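Local structure of putative esterase (Uncultured bacterium, 7C4D) at residues Leu12-Arg17 / Tyr53-Arg58. The protein probably hydrolyses carboxylic ester bonds, as a marine bacterial esterase of the alpha/beta hydrolase fold. Sequence-based numbering, arbitrary orientation.
Sequences LELFFR and YLIDQR
R17 and L54 form an antiparallel hydrogen-bonded pair: L54 N donates to R17 O at 2.8 Å, and R17 N returns a bond to L54 O at 3.0 Å. A third backbone bond, D56 N to F15 O (2.9 Å), is almost straight at 175° and carries the pairing past F16 and I55, the non-hydrogen-bonded pair.

Beta-branched I55 can serve two apolar neighbours: it sends CD1 to 3.4 Å from F16 CB and turns CG2 to L14, whose CD1 lies 3.6 Å away. L14 CG, anti to the carbonyl carbon (chi1 -67°), stands close to D56 O; CD2 lies 3.5 Å from D56 O, against the backbone of D56 to R58. An alanine at L14 would probably leave I55 CG2 without this partner and open a gap beside R58 N. The side chains of F16 and Y53 run side by side, their rings meeting obliquely with planes 49° apart; F81 of helix 71-84 meets F16 edge-to-face.

L12 suits the flat guanidinium of R58 by laying an apolar methyl, CD1, 3.8 Å above its centre, while R58 NE at the rim makes a salt bridge to D77. F15 brings the edge of its ring to D56, CD2 lying 3.2 Å from OD2, an oxygen whose hydrogen bond comes from R62 N.

Backbone bonds thus hold edge strand 16-19 of the hydrolase sheet antiparallel to 51-55, while apolar side chains flank buried charges whose polar partners lie elsewhere in the chain.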
loop_
_atom_site.group_PDB
_atom_site.type_symbol
_atom_site.label_atom_id
_atom_site.label_comp_id
_atom_site.label_asym_id
_atom_site.label_seq_id
_atom_site.Cartn_x
_atom_site.Cartn_y
_atom_site.Cartn_z
ATOM N N LEU A 12 -10.074 0.129 13.673
ATOM C CA LEU A 12 -10.203 -1.305 13.551
ATOM C C LEU A 12 -8.918 -1.930 14.075
ATOM O O LEU A 12 -7.867 -1.285 14.042
ATOM C CB LEU A 12 -10.388 -1.643 12.068
ATOM C CG LEU A 12 -11.616 -1.034 11.387
ATOM C CD1 LEU A 12 -11.647 -1.400 9.915
ATOM C CD2 LEU A 12 -12.897 -1.519 12.051
ATOM N N GLU A 13 -9.027 -3.186 14.537
ATOM C CA GLU A 13 -7.882 -4.028 14.850
ATOM C C GLU A 13 -7.377 -4.666 13.563
ATOM O O GLU A 13 -8.104 -5.417 12.915
ATOM C CB GLU A 13 -8.245 -5.060 15.916
ATOM C CG GLU A 13 -8.473 -4.436 17.278
ATOM C CD GLU A 13 -8.642 -5.429 18.417
ATOM O OE1 GLU A 13 -8.356 -6.632 18.210
ATOM O OE2 GLU A 13 -9.054 -4.995 19.513
ATOM N N LEU A 14 -6.148 -4.312 13.160
ATOM C CA LEU A 14 -5.639 -4.809 11.893
ATOM C C LEU A 14 -5.032 -6.196 12.121
ATOM O O LEU A 14 -4.434 -6.462 13.171
ATOM C CB LEU A 14 -4.630 -3.818 11.303
ATOM C CG LEU A 14 -5.161 -2.457 10.859
ATOM C CD1 LEU A 14 -4.068 -1.634 10.179
ATOM C CD2 LEU A 14 -6.388 -2.576 9.970
ATOM N N PHE A 15 -5.292 -7.088 11.171
ATOM C CA PHE A 15 -4.558 -8.338 11.070
ATOM C C PHE A 15 -3.114 -8.061 10.647
ATOM O O PHE A 15 -2.865 -7.187 9.806
ATOM C CB PHE A 15 -5.189 -9.257 10.033
ATOM C CG PHE A 15 -4.372 -10.501 9.804
ATOM C CD1 PHE A 15 -4.337 -11.521 10.740
ATOM C CD2 PHE A 15 -3.644 -10.662 8.653
ATOM C CE1 PHE A 15 -3.578 -12.659 10.520
ATOM C CE2 PHE A 15 -2.854 -11.774 8.434
ATOM C CZ PHE A 15 -2.836 -12.786 9.368
ATOM N N PHE A 16 -2.179 -8.823 11.241
ATOM C CA PHE A 16 -0.751 -8.757 10.942
ATOM C C PHE A 16 -0.114 -10.134 11.125
ATOM O O PHE A 16 -0.668 -11.029 11.782
ATOM C CB PHE A 16 -0.002 -7.806 11.887
ATOM C CG PHE A 16 0.097 -8.280 13.314
ATOM C CD1 PHE A 16 -0.962 -8.106 14.200
ATOM C CD2 PHE A 16 1.243 -8.922 13.769
ATOM C CE1 PHE A 16 -0.860 -8.532 15.519
ATOM C CE2 PHE A 16 1.341 -9.352 15.085
ATOM C CZ PHE A 16 0.287 -9.163 15.954
ATOM N N ARG A 17 1.051 -10.259 10.497
ATOM C CA ARG A 17 2.005 -11.340 10.708
ATOM C C ARG A 17 3.374 -10.710 10.977
ATOM O O ARG A 17 3.717 -9.686 10.379
ATOM C CB ARG A 17 2.086 -12.220 9.454
ATOM C CG ARG A 17 0.876 -13.113 9.221
ATOM C CD ARG A 17 1.156 -14.305 8.315
ATOM N NE ARG A 17 1.499 -13.901 6.959
ATOM C CZ ARG A 17 2.664 -14.171 6.365
ATOM N NH1 ARG A 17 2.908 -13.764 5.126
ATOM N NH2 ARG A 17 3.568 -14.881 7.011
ATOM N N TYR A 53 6.596 -6.314 10.573
ATOM C CA TYR A 53 5.149 -6.491 10.700
ATOM C C TYR A 53 4.473 -6.280 9.347
ATOM O O TYR A 53 4.598 -5.208 8.740
ATOM C CB TYR A 53 4.577 -5.514 11.723
ATOM C CG TYR A 53 5.047 -5.755 13.130
ATOM C CD1 TYR A 53 6.260 -5.255 13.563
ATOM C CD2 TYR A 53 4.286 -6.495 14.023
ATOM C CE1 TYR A 53 6.708 -5.485 14.847
ATOM C CE2 TYR A 53 4.706 -6.731 15.317
ATOM C CZ TYR A 53 5.923 -6.212 15.725
ATOM O OH TYR A 53 6.352 -6.393 17.002
ATOM N N LEU A 54 3.860 -7.353 8.830
ATOM C CA LEU A 54 3.127 -7.306 7.573
ATOM C C LEU A 54 1.656 -7.133 7.933
ATOM O O LEU A 54 1.017 -8.070 8.429
ATOM C CB LEU A 54 3.327 -8.605 6.796
ATOM C CG LEU A 54 4.758 -9.028 6.467
ATOM C CD1 LEU A 54 4.719 -10.349 5.742
ATOM C CD2 LEU A 54 5.425 -8.004 5.569
ATOM N N ILE A 55 1.174 -5.904 7.730
ATOM C CA ILE A 55 -0.146 -5.460 8.162
ATOM C C ILE A 55 -1.080 -5.538 6.957
ATOM O O ILE A 55 -0.656 -5.260 5.824
ATOM C CB ILE A 55 -0.019 -4.030 8.721
ATOM C CG1 ILE A 55 0.538 -4.023 10.149
ATOM C CG2 ILE A 55 -1.319 -3.261 8.612
ATOM C CD1 ILE A 55 -0.442 -4.467 11.139
ATOM N N ASP A 56 -2.309 -6.029 7.195
ATOM C CA ASP A 56 -3.406 -5.949 6.232
ATOM C C ASP A 56 -4.185 -4.691 6.627
ATOM O O ASP A 56 -4.527 -4.525 7.788
ATOM C CB ASP A 56 -4.311 -7.190 6.271
ATOM C CG ASP A 56 -3.728 -8.478 5.688
ATOM O OD1 ASP A 56 -2.658 -8.429 5.092
ATOM O OD2 ASP A 56 -4.378 -9.517 5.780
ATOM N N GLN A 57 -4.335 -3.734 5.715
ATOM C CA GLN A 57 -5.059 -2.516 6.078
ATOM C C GLN A 57 -6.571 -2.752 6.015
ATOM O O GLN A 57 -7.001 -3.755 5.433
ATOM C CB GLN A 57 -4.601 -1.373 5.184
ATOM C CG GLN A 57 -3.155 -0.980 5.479
ATOM C CD GLN A 57 -2.751 0.138 4.575
ATOM O OE1 GLN A 57 -2.912 1.317 4.902
ATOM N NE2 GLN A 57 -2.313 -0.246 3.390
ATOM N N ARG A 58 -7.359 -1.818 6.598
ATOM C CA ARG A 58 -8.822 -1.940 6.584
ATOM C C ARG A 58 -9.326 -2.240 5.169
ATOM O O ARG A 58 -8.764 -1.742 4.185
ATOM C CB ARG A 58 -9.469 -0.707 7.218
ATOM C CG ARG A 58 -9.430 0.566 6.382
ATOM C CD ARG A 58 -10.420 1.592 6.907
ATOM N NE ARG A 58 -10.139 1.806 8.309
ATOM C CZ ARG A 58 -10.992 2.323 9.184
ATOM N NH1 ARG A 58 -12.189 2.696 8.775
ATOM N NH2 ARG A 58 -10.647 2.471 10.453
#